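PDB 3MN8: carboxypeptidase D from Drosophila melanogaster, which uses a catalytic zinc ion to release C-terminal arginine or lysine from peptides and proteins, among them growth factors, peptide hormones and neuropeptides. Local coordinates for residues P318-W321 / Q322-K325. Sequence-based numbering, arbitrary orientation.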
# COMPACT_ATOMS: atom_id res chain seq x y z
N PRO A 318 -17.45 -13.62 2.41
CA PRO A 318 -16.80 -14.45 3.42
C PRO A 318 -15.68 -15.33 2.85
O PRO A 318 -14.63 -15.44 3.49
CB PRO A 318 -17.94 -15.29 3.96
CG PRO A 318 -19.13 -14.40 3.82
CD PRO A 318 -18.92 -13.70 2.51
N GLN A 319 -15.90 -15.91 1.67
CA GLN A 319 -14.85 -16.66 0.94
C GLN A 319 -13.62 -15.81 0.57
O GLN A 319 -12.46 -16.22 0.77
CB GLN A 319 -15.42 -17.27 -0.35
CG GLN A 319 -15.91 -18.71 -0.22
CD GLN A 319 -17.42 -18.82 -0.35
OE1 GLN A 319 -17.94 -19.80 -0.89
NE2 GLN A 319 -18.13 -17.79 0.13
N GLU A 320 -13.88 -14.63 0.00
CA GLU A 320 -12.83 -13.70 -0.36
C GLU A 320 -11.99 -13.39 0.87
O GLU A 320 -10.76 -13.26 0.78
CB GLU A 320 -13.40 -12.42 -0.97
CG GLU A 320 -14.25 -12.63 -2.22
CD GLU A 320 -13.46 -13.19 -3.42
OE1 GLU A 320 -12.26 -13.49 -3.28
OE2 GLU A 320 -14.05 -13.31 -4.52
N TRP A 321 -12.65 -13.27 2.02
CA TRP A 321 -11.91 -13.00 3.24
C TRP A 321 -10.91 -14.11 3.57
O TRP A 321 -9.73 -13.84 3.84
CB TRP A 321 -12.84 -12.74 4.44
CG TRP A 321 -12.08 -12.80 5.74
CD1 TRP A 321 -12.11 -13.80 6.66
CD2 TRP A 321 -11.13 -11.84 6.23
NE1 TRP A 321 -11.27 -13.52 7.70
CE2 TRP A 321 -10.65 -12.32 7.46
CE3 TRP A 321 -10.65 -10.61 5.75
CZ2 TRP A 321 -9.70 -11.62 8.23
CZ3 TRP A 321 -9.71 -9.92 6.51
CH2 TRP A 321 -9.26 -10.42 7.74
N GLN A 322 -11.36 -15.36 3.54
CA GLN A 322 -10.51 -16.48 3.91
C GLN A 322 -9.31 -16.66 2.98
O GLN A 322 -8.24 -17.10 3.42
CB GLN A 322 -11.31 -17.78 3.99
CG GLN A 322 -11.18 -18.47 5.33
CD GLN A 322 -11.84 -17.69 6.45
OE1 GLN A 322 -11.28 -17.55 7.54
NE2 GLN A 322 -13.03 -17.17 6.18
N ARG A 323 -9.49 -16.33 1.70
CA ARG A 323 -8.40 -16.41 0.73
C ARG A 323 -7.34 -15.32 0.92
O ARG A 323 -6.13 -15.60 0.95
CB ARG A 323 -8.95 -16.33 -0.69
CG ARG A 323 -10.09 -17.30 -0.92
CD ARG A 323 -10.75 -17.06 -2.26
NE ARG A 323 -11.56 -18.20 -2.68
CZ ARG A 323 -12.39 -18.16 -3.72
NH1 ARG A 323 -12.50 -17.04 -4.42
NH2 ARG A 323 -13.09 -19.24 -4.05
N ASN A 324 -7.80 -14.08 1.05
CA ASN A 324 -6.89 -12.95 1.07
C ASN A 324 -6.31 -12.72 2.45
O ASN A 324 -5.30 -12.02 2.61
CB ASN A 324 -7.61 -11.70 0.59
CG ASN A 324 -8.02 -11.80 -0.87
OD1 ASN A 324 -7.33 -11.29 -1.75
ND2 ASN A 324 -9.16 -12.46 -1.13
N LYS A 325 -6.94 -13.32 3.46
CA LYS A 325 -6.52 -13.16 4.86
C LYS A 325 -5.01 -13.27 5.07
O LYS A 325 -4.38 -12.34 5.57
CB LYS A 325 -7.25 -14.19 5.72
CG LYS A 325 -7.20 -13.96 7.22
CD LYS A 325 -7.82 -15.16 7.89
CE LYS A 325 -7.90 -15.01 9.38
NZ LYS A 325 -8.65 -16.17 9.95
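Trp321 and Lys325, one helical turn apart, make the main apolar contact: Lys325 CG lies over one face of the indole, 3.4 Å above its plane and offset toward the rim, 3.6 Å from Trp321 CZ2. With CG anti to the backbone N (chi1 -166°) and the chain extended beyond it, the lysine leaves the indole over its CZ2-NE1 rim, and NZ forms salt bridges with Glu30 and Glu32; Glu32 also accepts the indole N-H. The Gln322 amide stands nearly perpendicular to the ring, NE2 3.5 Å from Trp321 CD1. Replacing Trp321 by an alanine is likely to remove the ring rim that Lys325 CG packs on and leave Glu32 without one of its donors.

Backbone N-H groups bond to the carbonyl four residues back, as in Arg323 N to Gln319 O (3.1 Å); Lys325 N to Trp321 O is bent (133°). Glu320 O is gripped twice, by Asn324 N at 3.1 Å and Asn324 ND2 at 2.6 Å. The latter bond is nearly straight (169°); Glu320 O lies close to the Asn324 amide plane, while ND2 is tilted from the carbonyl plane. Asn324 OD1 is hydrogen-bonded to Tyr255 OH. Glu320 OE1 and Arg323 NH1 form a long salt bridge at 3.7 Å, carboxylate and guanidinium planes almost perpendicular.

In the first M14 metallocarboxypeptidase domain, helix 317-333 packs Glu320, Trp321, Asn324 and Lys325 on helix 106-121; Asn324, its side chain about 9 Å from that of Glu305, the predicted proton donor/acceptor, also touches Leu306, next to strand 300-305.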